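Local coordinates for protein beta-galactosidase (Bacillus circulans subsp. alkalophilus, PDB 3TTY) that hydrolyses terminal non-reducing beta-D-galactose residues of beta-galactosides, probably with retention of configuration, in the active site of a TIM-barrel glycoside hydrolase, at residues 177-182 and 188-193; 169-174 and 218-223; 204-207 and 211-214. All coordinates share one frame; numbering follows the deposited sequence.

Overall arrangement
Between barrel strand 142-146 and helix 215-243, which leads to the next barrel strand, the chain makes a long excursion, and all three contacts lie on it. Contact 2 closes the widest loop, bringing the end of helix 158-172 against helix 215-243. Contacts 1 and 3 nest inside that loop and follow each other in series: contact 1 folds the loop after helix 175-181 back onto that helix, and contact 3 is the short hairpin just before helix 215-243. Polar links tie them together: W182 NE1 of contact 1 to D220, H189 to E205 of contact 3, and S218 of contact 2 to E206 and T212. Contacts 1 and 3 also meet the second subunit.

Contact 1 of 3, residues 177-182 and 188-193; sequences ALNKAW and SHTFYD
F191 turns its CE2 atom to the edge of the W182 indole, close to the indole plane and 3.9 Å from CE3, while the two side chains cross at about a right angle. One face of the same indole carries L178, whose CD1 sits 3.8 Å above the plane toward the rim; the other methyl of L178, CD2, touches F191 CD2 at 3.9 Å. On the F191 ring, one face takes the carbonyl O of H189, offset toward the rim. The flat amide of N179 runs almost parallel to this ring, with 8° between the planes, and reads the backbone of F191 at both ends. F191 N-H points nearly straight at N179 OD1 (3.0 Å, 174°), and N179 ND2 donates to F191 O, also at 3.0 Å, meeting a lone pair in the carbonyl plane. With CG beside the backbone N (chi1 -81°), the amide leaves the helix toward the loop, and the pair of bonds should fix its rotation. OD1 has a second partner in T184 OG1, within the turn that joins the two segments. Beyond the loop lies the second subunit: F191 packs on its A87, and Y192 OH bonds to its A48 O. An asparagine amide thus clamps an irregular loop back onto the preceding helix, in an excursion of the TIM barrel that forms part of the subunit interface.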
ATOM      1  N   ALA A 177      34.127  11.399 -17.839  1.00 21.10           N
ATOM      2  CA  ALA A 177      34.051   9.990 -17.470  1.00 19.22           C
ATOM      3  C   ALA A 177      32.763   9.710 -16.711  1.00 19.16           C
ATOM      4  O   ALA A 177      32.159   8.649 -16.867  1.00 22.27           O
ATOM      5  CB  ALA A 177      35.270   9.574 -16.643  1.00 20.11           C
ATOM      6  N   LEU A 178      32.332  10.658 -15.895  1.00 17.12           N
ATOM      7  CA  LEU A 178      31.074  10.482 -15.186  1.00 19.29           C
ATOM      8  C   LEU A 178      29.899  10.405 -16.168  1.00 20.14           C
ATOM      9  O   LEU A 178      29.100   9.473 -16.128  1.00 18.37           O
ATOM     10  CB  LEU A 178      30.849  11.598 -14.162  1.00 19.67           C
ATOM     11  CG  LEU A 178      29.499  11.412 -13.450  1.00 22.77           C
ATOM     12  CD1 LEU A 178      29.678  11.183 -11.967  1.00 19.66           C
ATOM     13  CD2 LEU A 178      28.555  12.579 -13.721  1.00 20.67           C
ATOM     14  N   ASN A 179      29.808  11.381 -17.064  1.00 18.80           N
ATOM     15  CA  ASN A 179      28.713  11.409 -18.014  1.00 18.12           C
ATOM     16  C   ASN A 179      28.636  10.138 -18.843  1.00 20.87           C
ATOM     17  O   ASN A 179      27.540   9.692 -19.202  1.00 20.80           O
ATOM     18  CB  ASN A 179      28.777  12.664 -18.901  1.00 19.40           C
ATOM     19  CG  ASN A 179      28.194  13.885 -18.215  1.00 20.19           C
ATOM     20  OD1 ASN A 179      27.106  13.825 -17.636  1.00 17.77           O
ATOM     21  ND2 ASN A 179      28.918  14.994 -18.258  1.00 24.09           N
ATOM     22  N   LYS A 180      29.787   9.546 -19.146  1.00 19.14           N
ATOM     23  CA  LYS A 180      29.794   8.290 -19.905  1.00 20.44           C
ATOM     24  C   LYS A 180      29.398   7.082 -19.044  1.00 19.38           C
ATOM     25  O   LYS A 180      28.547   6.274 -19.439  1.00 16.56           O
ATOM     26  CB  LYS A 180      31.159   8.057 -20.545  1.00 23.68           C
ATOM     27  CG  LYS A 180      31.189   6.940 -21.586  1.00 29.51           C
ATOM     28  CD  LYS A 180      32.236   7.249 -22.664  1.00 42.43           C
ATOM     29  CE  LYS A 180      32.593   6.018 -23.474  1.00 45.19           C
ATOM     30  NZ  LYS A 180      33.204   4.975 -22.598  1.00 52.34           N
ATOM     31  N   ALA A 181      30.014   6.959 -17.873  1.00 14.88           N
ATOM     32  CA  ALA A 181      29.663   5.878 -16.952  1.00 18.88           C
ATOM     33  C   ALA A 181      28.161   5.848 -16.674  1.00 17.62           C
ATOM     34  O   ALA A 181      27.588   4.786 -16.504  1.00 18.06           O
ATOM     35  CB  ALA A 181      30.442   5.997 -15.644  1.00 16.53           C
ATOM     36  N   TRP A 182      27.529   7.017 -16.648  1.00 17.02           N
ATOM     37  CA  TRP A 182      26.117   7.120 -16.282  1.00 21.81           C
ATOM     38  C   TRP A 182      25.187   7.190 -17.486  1.00 18.96           C
ATOM     39  O   TRP A 182      23.965   7.218 -17.328  1.00 17.96           O
ATOM     40  CB  TRP A 182      25.880   8.357 -15.405  1.00 17.56           C
ATOM     41  CG  TRP A 182      26.235   8.162 -13.967  1.00 19.01           C
ATOM     42  CD1 TRP A 182      26.712   7.026 -13.392  1.00 16.66           C
ATOM     43  CD2 TRP A 182      26.119   9.130 -12.912  1.00 14.44           C
ATOM     44  NE1 TRP A 182      26.915   7.227 -12.050  1.00 16.34           N
ATOM     45  CE2 TRP A 182      26.546   8.505 -11.726  1.00 15.63           C
ATOM     46  CE3 TRP A 182      25.703  10.461 -12.859  1.00 13.82           C
ATOM     47  CZ2 TRP A 182      26.561   9.159 -10.497  1.00 12.72           C
ATOM     48  CZ3 TRP A 182      25.724  11.111 -11.642  1.00 15.03           C
ATOM     49  CH2 TRP A 182      26.146  10.457 -10.475  1.00 14.63           C
ATOM     50  N   SER A 188      18.542  13.983 -21.683  1.00 22.11           N
ATOM     51  CA  SER A 188      19.175  15.288 -21.488  1.00 21.19           C
ATOM     52  C   SER A 188      19.758  15.421 -20.070  1.00 21.33           C
ATOM     53  O   SER A 188      19.554  16.428 -19.390  1.00 17.39           O
ATOM     54  CB  SER A 188      18.161  16.405 -21.767  1.00 15.62           C
ATOM     55  OG  SER A 188      18.741  17.687 -21.625  1.00 16.77           O
ATOM     56  N   HIS A 189      20.476  14.391 -19.629  1.00 17.81           N
ATOM     57  CA  HIS A 189      21.010  14.366 -18.270  1.00 15.69           C
ATOM     58  C   HIS A 189      22.448  14.872 -18.147  1.00 19.51           C
ATOM     59  O   HIS A 189      23.052  14.785 -17.072  1.00 19.05           O
ATOM     60  CB  HIS A 189      20.857  12.980 -17.654  1.00 14.43           C
ATOM     61  CG  HIS A 189      19.678  12.868 -16.744  1.00 16.31           C
ATOM     62  ND1 HIS A 189      18.408  13.252 -17.121  1.00 19.95           N
ATOM     63  CD2 HIS A 189      19.577  12.452 -15.460  1.00 17.36           C
ATOM     64  CE1 HIS A 189      17.571  13.061 -16.119  1.00 18.06           C
ATOM     65  NE2 HIS A 189      18.259  12.579 -15.097  1.00 20.89           N
ATOM     66  N   THR A 190      22.981  15.431 -19.234  1.00 17.70           N
ATOM     67  CA  THR A 190      24.355  15.915 -19.241  1.00 16.48           C
ATOM     68  C   THR A 190      24.659  16.826 -18.049  1.00 17.00           C
ATOM     69  O   THR A 190      23.982  17.832 -17.813  1.00 15.55           O
ATOM     70  CB  THR A 190      24.690  16.662 -20.552  1.00 16.33           C
ATOM     71  OG1 THR A 190      24.292  15.856 -21.662  1.00 16.62           O
ATOM     72  CG2 THR A 190      26.188  16.967 -20.642  1.00 13.26           C
ATOM     73  N   PHE A 191      25.683  16.457 -17.298  1.00 12.94           N
ATOM     74  CA  PHE A 191      26.152  17.299 -16.212  1.00 15.21           C
ATOM     75  C   PHE A 191      27.322  18.182 -16.642  1.00 18.70           C
ATOM     76  O   PHE A 191      28.286  17.692 -17.221  1.00 19.81           O
ATOM     77  CB  PHE A 191      26.552  16.419 -15.037  1.00 16.10           C
ATOM     78  CG  PHE A 191      25.390  15.756 -14.384  1.00 16.32           C
ATOM     79  CD1 PHE A 191      24.469  16.507 -13.678  1.00 13.60           C
ATOM     80  CD2 PHE A 191      25.196  14.398 -14.501  1.00 14.68           C
ATOM     81  CE1 PHE A 191      23.381  15.910 -13.089  1.00 11.89           C
ATOM     82  CE2 PHE A 191      24.097  13.797 -13.917  1.00 16.56           C
ATOM     83  CZ  PHE A 191      23.196  14.562 -13.206  1.00 14.64           C
ATOM     84  N   TYR A 192      27.238  19.479 -16.359  1.00 18.62           N
ATOM     85  CA  TYR A 192      28.324  20.398 -16.684  1.00 19.46           C
ATOM     86  C   TYR A 192      29.077  20.845 -15.442  1.00 17.80           C
ATOM     87  O   TYR A 192      30.106  21.507 -15.538  1.00 20.49           O
ATOM     88  CB  TYR A 192      27.807  21.621 -17.446  1.00 19.92           C
ATOM     89  CG  TYR A 192      27.360  21.315 -18.852  1.00 18.59           C
ATOM     90  CD1 TYR A 192      28.289  21.016 -19.842  1.00 21.13           C
ATOM     91  CD2 TYR A 192      26.007  21.316 -19.195  1.00 15.80           C
ATOM     92  CE1 TYR A 192      27.891  20.730 -21.147  1.00 19.54           C
ATOM     93  CE2 TYR A 192      25.595  21.030 -20.493  1.00 16.72           C
ATOM     94  CZ  TYR A 192      26.550  20.744 -21.469  1.00 22.41           C
ATOM     95  OH  TYR A 192      26.166  20.460 -22.761  1.00 18.89           O
ATOM     96  N   ASP A 193      28.560  20.473 -14.279  1.00 20.86           N
ATOM     97  CA  ASP A 193      29.218  20.758 -13.003  1.00 18.32           C
ATOM     98  C   ASP A 193      28.833  19.719 -11.955  1.00 19.39           C
ATOM     99  O   ASP A 193      27.719  19.204 -11.975  1.00 18.50           O
ATOM    100  CB  ASP A 193      28.861  22.157 -12.504  1.00 19.12           C
ATOM    101  CG  ASP A 193      29.598  22.521 -11.231  1.00 25.89           C
ATOM    102  OD1 ASP A 193      30.849  22.447 -11.220  1.00 28.67           O
ATOM    103  OD2 ASP A 193      28.929  22.851 -10.233  1.00 24.13           O
TER

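Contact 2 of 3, residues 169-174 and 218-223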
ATOM      1  N   LYS A 169      34.053  12.441  -7.743  1.00 14.02           N
ATOM      2  CA  LYS A 169      35.305  13.007  -8.246  1.00 21.05           C
ATOM      3  C   LYS A 169      36.463  12.006  -8.063  1.00 21.59           C
ATOM      4  O   LYS A 169      37.329  11.877  -8.922  1.00 19.39           O
ATOM      5  CB  LYS A 169      35.617  14.335  -7.545  1.00 16.30           C
ATOM      6  CG  LYS A 169      34.536  15.392  -7.745  1.00 21.60           C
ATOM      7  CD  LYS A 169      34.747  16.646  -6.874  1.00 17.73           C
ATOM      8  CE  LYS A 169      33.470  17.500  -6.831  1.00 16.68           C
ATOM      9  NZ  LYS A 169      33.672  18.818  -6.138  1.00 23.73           N
ATOM     10  N   GLU A 170      36.456  11.283  -6.946  1.00 17.03           N
ATOM     11  CA  GLU A 170      37.471  10.278  -6.693  1.00 19.52           C
ATOM     12  C   GLU A 170      37.293   9.089  -7.615  1.00 21.40           C
ATOM     13  O   GLU A 170      38.267   8.514  -8.084  1.00 24.80           O
ATOM     14  CB  GLU A 170      37.436   9.814  -5.236  1.00 20.69           C
ATOM     15  CG  GLU A 170      37.335  10.966  -4.249  1.00 29.76           C
ATOM     16  CD  GLU A 170      38.171  10.779  -3.006  1.00 48.17           C
ATOM     17  OE1 GLU A 170      37.578  10.705  -1.898  1.00 46.15           O
ATOM     18  OE2 GLU A 170      39.421  10.740  -3.140  1.00 55.09           O
ATOM     19  N   ARG A 171      36.047   8.719  -7.884  1.00 19.25           N
ATOM     20  CA  ARG A 171      35.801   7.521  -8.665  1.00 18.62           C
ATOM     21  C   ARG A 171      36.100   7.771 -10.142  1.00 23.48           C
ATOM     22  O   ARG A 171      36.809   6.985 -10.780  1.00 17.74           O
ATOM     23  CB  ARG A 171      34.362   7.024  -8.487  1.00 19.97           C
ATOM     24  CG  ARG A 171      34.093   5.652  -9.111  1.00 18.72           C
ATOM     25  CD  ARG A 171      32.675   5.155  -8.799  1.00 21.11           C
ATOM     26  NE  ARG A 171      32.360   3.917  -9.509  1.00 22.90           N
ATOM     27  CZ  ARG A 171      32.584   2.695  -9.021  1.00 27.52           C
ATOM     28  NH1 ARG A 171      33.104   2.534  -7.809  1.00 21.40           N
ATOM     29  NH2 ARG A 171      32.268   1.626  -9.741  1.00 29.33           N
ATOM     30  N   TYR A 172      35.571   8.868 -10.682  1.00 16.86           N
ATOM     31  CA  TYR A 172      35.579   9.038 -12.125  1.00 19.06           C
ATOM     32  C   TYR A 172      36.605  10.036 -12.650  1.00 19.89           C
ATOM     33  O   TYR A 172      36.981   9.971 -13.810  1.00 19.25           O
ATOM     34  CB  TYR A 172      34.188   9.411 -12.622  1.00 16.41           C
ATOM     35  CG  TYR A 172      33.188   8.325 -12.396  1.00 16.95           C
ATOM     36  CD1 TYR A 172      33.263   7.132 -13.109  1.00 17.17           C
ATOM     37  CD2 TYR A 172      32.169   8.480 -11.458  1.00 12.83           C
ATOM     38  CE1 TYR A 172      32.351   6.113 -12.892  1.00 16.52           C
ATOM     39  CE2 TYR A 172      31.260   7.478 -11.241  1.00 15.69           C
ATOM     40  CZ  TYR A 172      31.347   6.299 -11.959  1.00 17.55           C
ATOM     41  OH  TYR A 172      30.429   5.307 -11.737  1.00 18.32           O
ATOM     42  N   GLY A 173      37.031  10.965 -11.802  1.00 19.22           N
ATOM     43  CA  GLY A 173      38.065  11.913 -12.177  1.00 20.50           C
ATOM     44  C   GLY A 173      37.565  13.134 -12.922  1.00 21.98           C
ATOM     45  O   GLY A 173      37.872  14.269 -12.553  1.00 21.41           O
ATOM     46  N   THR A 174      36.796  12.910 -13.983  1.00 19.91           N
ATOM     47  CA  THR A 174      36.303  14.017 -14.787  1.00 19.52           C
ATOM     48  C   THR A 174      34.802  13.908 -15.016  1.00 18.77           C
ATOM     49  O   THR A 174      34.241  12.824 -14.984  1.00 16.19           O
ATOM     50  CB  THR A 174      36.965  14.034 -16.183  1.00 17.68           C
ATOM     51  OG1 THR A 174      36.645  12.817 -16.870  1.00 19.44           O
ATOM     52  CG2 THR A 174      38.474  14.179 -16.076  1.00 19.40           C
ATOM     53  N   SER A 218      21.798   5.620  -8.960  1.00 17.11           N
ATOM     54  CA  SER A 218      21.282   4.857  -7.833  1.00 14.81           C
ATOM     55  C   SER A 218      22.298   3.830  -7.354  1.00 16.71           C
ATOM     56  O   SER A 218      22.500   3.649  -6.154  1.00 17.59           O
ATOM     57  CB  SER A 218      19.993   4.160  -8.243  1.00 14.58           C
ATOM     58  OG  SER A 218      18.983   5.113  -8.520  1.00 14.78           O
ATOM     59  N   LEU A 219      22.940   3.164  -8.304  1.00 14.95           N
ATOM     60  CA  LEU A 219      23.943   2.155  -7.997  1.00 14.35           C
ATOM     61  C   LEU A 219      25.125   2.764  -7.246  1.00 17.15           C
ATOM     62  O   LEU A 219      25.514   2.264  -6.198  1.00 17.48           O
ATOM     63  CB  LEU A 219      24.418   1.480  -9.285  1.00 15.70           C
ATOM     64  CG  LEU A 219      25.468   0.372  -9.184  1.00 17.87           C
ATOM     65  CD1 LEU A 219      25.065  -0.656  -8.150  1.00 16.88           C
ATOM     66  CD2 LEU A 219      25.693  -0.287 -10.560  1.00 18.63           C
ATOM     67  N   ASP A 220      25.688   3.844  -7.793  1.00 16.28           N
ATOM     68  CA  ASP A 220      26.780   4.568  -7.147  1.00 18.27           C
ATOM     69  C   ASP A 220      26.434   5.138  -5.788  1.00 14.93           C
ATOM     70  O   ASP A 220      27.286   5.204  -4.918  1.00 16.31           O
ATOM     71  CB  ASP A 220      27.320   5.698  -8.035  1.00 16.57           C
ATOM     72  CG  ASP A 220      28.229   5.184  -9.137  1.00 18.33           C
ATOM     73  OD1 ASP A 220      28.554   5.968 -10.052  1.00 17.87           O
ATOM     74  OD2 ASP A 220      28.592   3.985  -9.101  1.00 15.37           O
ATOM     75  N   TYR A 221      25.197   5.570  -5.600  1.00 15.40           N
ATOM     76  CA  TYR A 221      24.851   6.143  -4.308  1.00 15.95           C
ATOM     77  C   TYR A 221      24.841   5.056  -3.220  1.00 16.19           C
ATOM     78  O   TYR A 221      25.286   5.280  -2.084  1.00 13.27           O
ATOM     79  CB  TYR A 221      23.520   6.893  -4.376  1.00 15.90           C
ATOM     80  CG  TYR A 221      23.350   7.849  -3.223  1.00 15.66           C
ATOM     81  CD1 TYR A 221      23.998   9.088  -3.218  1.00 13.98           C
ATOM     82  CD2 TYR A 221      22.552   7.512  -2.129  1.00 13.57           C
ATOM     83  CE1 TYR A 221      23.848   9.968  -2.152  1.00 14.91           C
ATOM     84  CE2 TYR A 221      22.394   8.382  -1.067  1.00 12.84           C
ATOM     85  CZ  TYR A 221      23.049   9.600  -1.082  1.00 11.60           C
ATOM     86  OH  TYR A 221      22.895  10.449  -0.023  1.00 13.37           O
ATOM     87  N   ARG A 222      24.354   3.872  -3.583  1.00 14.76           N
ATOM     88  CA  ARG A 222      24.383   2.743  -2.669  1.00 17.20           C
ATOM     89  C   ARG A 222      25.826   2.332  -2.346  1.00 20.27           C
ATOM     90  O   ARG A 222      26.147   2.055  -1.187  1.00 17.28           O
ATOM     91  CB  ARG A 222      23.541   1.579  -3.213  1.00 18.19           C
ATOM     92  CG  ARG A 222      22.040   1.828  -3.083  1.00 16.70           C
ATOM     93  CD  ARG A 222      21.206   1.103  -4.135  1.00 21.27           C
ATOM     94  NE  ARG A 222      19.770   1.321  -3.925  1.00 25.86           N
ATOM     95  CZ  ARG A 222      19.118   2.435  -4.266  1.00 26.04           C
ATOM     96  NH1 ARG A 222      19.769   3.441  -4.844  1.00 19.36           N
ATOM     97  NH2 ARG A 222      17.816   2.551  -4.026  1.00 23.74           N
ATOM     98  N   ARG A 223      26.712   2.330  -3.345  1.00 16.31           N
ATOM     99  CA  ARG A 223      28.127   2.095  -3.051  1.00 17.48           C
ATOM    100  C   ARG A 223      28.614   3.124  -2.030  1.00 17.21           C
ATOM    101  O   ARG A 223      29.265   2.787  -1.048  1.00 16.80           O
ATOM    102  CB  ARG A 223      28.989   2.186  -4.311  1.00 17.06           C
ATOM    103  CG  ARG A 223      28.666   1.186  -5.383  1.00 18.31           C
ATOM    104  CD  ARG A 223      29.498   1.420  -6.641  1.00 15.75           C
ATOM    105  NE  ARG A 223      29.615   0.194  -7.432  1.00 16.65           N
ATOM    106  CZ  ARG A 223      29.411   0.101  -8.742  1.00 19.91           C
ATOM    107  NH1 ARG A 223      29.076   1.176  -9.450  1.00 16.10           N
ATOM    108  NH2 ARG A 223      29.540  -1.080  -9.347  1.00 15.02           N
TER
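D220 and R223, one turn apart on helix 215-243, face R171 and Y172 in the last turn of helix 158-172, and R171, D220 and R223 make a salt-bridge network between the two helices, in the excursion that follows barrel strand 142-146. Along 218-223, S218 does not touch 169-174 and turns up again in the hairpin of contact 3. L219 contributes indirectly: its CG lies against one face of the R223 guanidinium. D220 is the hub. Its OD1 accepts from Y172 OH at 2.6 Å, using the syn lone pair and lying at the edge of the tyrosine ring, and it also takes a bond from W182 NE1. Its OD2 receives R223 NH1 at 2.9 Å, in the guanidinium plane and nearly along the C-O axis of OD2, a hydrogen bond that is also a salt bridge. R171 relates to OD2 more loosely: NE is 3.8 Å away with the oxygen well out of the guanidinium plane, so charge alone acts there. That arginine runs extended from CG to NE, CG passing over the centre of the Y172 ring, and NE gives Y172 OH a weak bond. R223 comes last, its other nitrogens held by E406 OE2 at NE and E493 O at NH2. The R171 guanidinium lies flat on it, centres 4.1 Å apart and planes 17° from parallel, an arginine pair whose charge the D220 carboxylate probably offsets. Within this stack, R171 NH2 comes to 3.2 Å from R223 NH1, on the face opposite L219 CG.

Contact 3 of 3, residues 204-207 and 211-214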
ATOM      1  N   SER A 204      13.985  13.001  -6.598  1.00 13.61           N
ATOM      2  CA  SER A 204      14.830  13.105  -7.783  1.00 14.63           C
ATOM      3  C   SER A 204      14.641  11.980  -8.806  1.00 16.00           C
ATOM      4  O   SER A 204      13.750  12.072  -9.628  1.00 20.36           O
ATOM      5  CB  SER A 204      16.304  13.272  -7.382  1.00 13.42           C
ATOM      6  OG  SER A 204      16.710  12.243  -6.491  1.00 15.53           O
ATOM      7  N   GLU A 205      15.461  10.926  -8.753  1.00 15.97           N
ATOM      8  CA  GLU A 205      15.402   9.860  -9.755  1.00 18.47           C
ATOM      9  C   GLU A 205      14.623   8.612  -9.337  1.00 21.26           C
ATOM     10  O   GLU A 205      14.372   7.737 -10.160  1.00 22.02           O
ATOM     11  CB  GLU A 205      16.813   9.410 -10.145  1.00 19.00           C
ATOM     12  CG  GLU A 205      17.703  10.483 -10.724  1.00 20.40           C
ATOM     13  CD  GLU A 205      17.247  10.980 -12.098  1.00 21.73           C
ATOM     14  OE1 GLU A 205      17.982  11.793 -12.689  1.00 17.95           O
ATOM     15  OE2 GLU A 205      16.164  10.572 -12.577  1.00 21.67           O
ATOM     16  N   GLU A 206      14.269   8.505  -8.065  1.00 17.48           N
ATOM     17  CA  GLU A 206      13.767   7.228  -7.553  1.00 23.32           C
ATOM     18  C   GLU A 206      12.338   7.317  -7.069  1.00 22.33           C
ATOM     19  O   GLU A 206      11.841   8.400  -6.769  1.00 22.64           O
ATOM     20  CB  GLU A 206      14.667   6.682  -6.437  1.00 16.81           C
ATOM     21  CG  GLU A 206      16.034   6.243  -6.963  1.00 18.21           C
ATOM     22  CD  GLU A 206      16.896   5.522  -5.933  1.00 22.31           C
ATOM     23  OE1 GLU A 206      18.102   5.346  -6.206  1.00 19.02           O
ATOM     24  OE2 GLU A 206      16.379   5.126  -4.861  1.00 23.25           O
ATOM     25  N   TRP A 207      11.675   6.172  -7.023  1.00 20.07           N
ATOM     26  CA  TRP A 207      10.353   6.110  -6.428  1.00 22.72           C
ATOM     27  C   TRP A 207      10.049   4.693  -5.990  1.00 26.76           C
ATOM     28  O   TRP A 207      10.695   3.740  -6.433  1.00 23.78           O
ATOM     29  CB  TRP A 207       9.280   6.620  -7.391  1.00 16.89           C
ATOM     30  CG  TRP A 207       9.056   5.751  -8.628  1.00 30.96           C
ATOM     31  CD1 TRP A 207       8.045   4.846  -8.826  1.00 25.83           C
ATOM     32  CD2 TRP A 207       9.844   5.738  -9.837  1.00 26.29           C
ATOM     33  NE1 TRP A 207       8.153   4.280 -10.077  1.00 26.39           N
ATOM     34  CE2 TRP A 207       9.243   4.811 -10.718  1.00 24.20           C
ATOM     35  CE3 TRP A 207      10.992   6.422 -10.255  1.00 25.42           C
ATOM     36  CZ2 TRP A 207       9.759   4.537 -11.988  1.00 26.59           C
ATOM     37  CZ3 TRP A 207      11.504   6.154 -11.525  1.00 26.72           C
ATOM     38  CH2 TRP A 207      10.882   5.220 -12.376  1.00 26.88           C
ATOM     39  N   ARG A 211      12.647   1.696  -7.482  1.00 25.09           N
ATOM     40  CA  ARG A 211      12.568   2.058  -8.895  1.00 24.30           C
ATOM     41  C   ARG A 211      13.429   3.292  -9.154  1.00 24.15           C
ATOM     42  O   ARG A 211      13.588   4.132  -8.268  1.00 19.39           O
ATOM     43  CB  ARG A 211      11.114   2.338  -9.295  1.00 22.97           C
ATOM     44  CG  ARG A 211      10.473   1.307 -10.218  1.00 33.97           C
ATOM     45  CD  ARG A 211      10.313  -0.047  -9.567  1.00 29.78           C
ATOM     46  NE  ARG A 211      11.596  -0.719  -9.388  1.00 34.61           N
ATOM     47  CZ  ARG A 211      12.185  -1.470 -10.315  1.00 34.30           C
ATOM     48  NH1 ARG A 211      11.609  -1.641 -11.501  1.00 37.18           N
ATOM     49  NH2 ARG A 211      13.357  -2.041 -10.062  1.00 28.47           N
ATOM     50  N   THR A 212      13.972   3.409 -10.365  1.00 20.90           N
ATOM     51  CA  THR A 212      14.822   4.547 -10.695  1.00 18.91           C
ATOM     52  C   THR A 212      14.838   4.836 -12.192  1.00 22.37           C
ATOM     53  O   THR A 212      14.690   3.933 -13.005  1.00 21.85           O
ATOM     54  CB  THR A 212      16.277   4.319 -10.226  1.00 22.35           C
ATOM     55  OG1 THR A 212      16.997   5.559 -10.249  1.00 22.49           O
ATOM     56  CG2 THR A 212      16.976   3.304 -11.127  1.00 19.47           C
ATOM     57  N   ASN A 213      15.019   6.108 -12.539  1.00 20.45           N
ATOM     58  CA  ASN A 213      15.180   6.532 -13.923  1.00 20.73           C
ATOM     59  C   ASN A 213      16.628   6.377 -14.399  1.00 24.15           C
ATOM     60  O   ASN A 213      16.889   6.223 -15.591  1.00 17.39           O
ATOM     61  CB  ASN A 213      14.784   7.995 -14.057  1.00 20.95           C
ATOM     62  CG  ASN A 213      13.317   8.226 -13.793  1.00 20.44           C
ATOM     63  OD1 ASN A 213      12.465   7.494 -14.280  1.00 22.38           O
ATOM     64  ND2 ASN A 213      13.017   9.241 -13.012  1.00 22.35           N
ATOM     65  N   PHE A 214      17.562   6.433 -13.451  1.00 25.12           N
ATOM     66  CA  PHE A 214      18.987   6.421 -13.757  1.00 23.72           C
ATOM     67  C   PHE A 214      19.748   5.440 -12.872  1.00 21.48           C
ATOM     68  O   PHE A 214      20.251   5.825 -11.820  1.00 16.05           O
ATOM     69  CB  PHE A 214      19.566   7.840 -13.615  1.00 22.36           C
ATOM     70  CG  PHE A 214      19.673   8.554 -14.916  1.00 22.80           C
ATOM     71  CD1 PHE A 214      18.551   9.119 -15.505  1.00 23.07           C
ATOM     72  CD2 PHE A 214      20.885   8.604 -15.595  1.00 21.64           C
ATOM     73  CE1 PHE A 214      18.643   9.741 -16.746  1.00 23.06           C
ATOM     74  CE2 PHE A 214      20.976   9.224 -16.828  1.00 19.07           C
ATOM     75  CZ  PHE A 214      19.855   9.789 -17.403  1.00 17.86           C
TER
HETATM   76  O   HOH W   1      11.181  10.654 -11.293  1.00 29.36           O
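W207 spreads its indole over R211, whose CB sits 3.6 Å from the centroid of the five-membered ring, a CH-pi contact over the face. With CG between the backbone N and the carbonyl carbon (chi1 67°), the indole folds back across the partner strand, until CZ3 reaches N213 OD1 at 3.2 Å. With an alanine in place of W207, R211 CB would probably lose the ring face it packs on and N213 OD1 its neighbour CZ3. In the backbone, W207 and R211 form the hydrogen-bonded pair: W207 N donates to R211 O (3.1 Å), and R211 N to W207 O. The next pair, E206 and T212, is non-hydrogen-bonded, with E206 CG against T212 OG1. E205 O then takes N213 N at 3.0 Å, while N213 ND2 gives E205 OE2 a weak bond and donates to a water. Further out, S218 OG holds both E206 OE1 and T212 OG1, and R222 adds a salt bridge to E206. H189 bonds to E205 OE1 and stacks on F214. G110 N of the second subunit binds E205 OE2, and W207 packs on that subunit's W315, a galactose-pocket residue; this is a short antiparallel beta hairpin set beside a neighbour's active site.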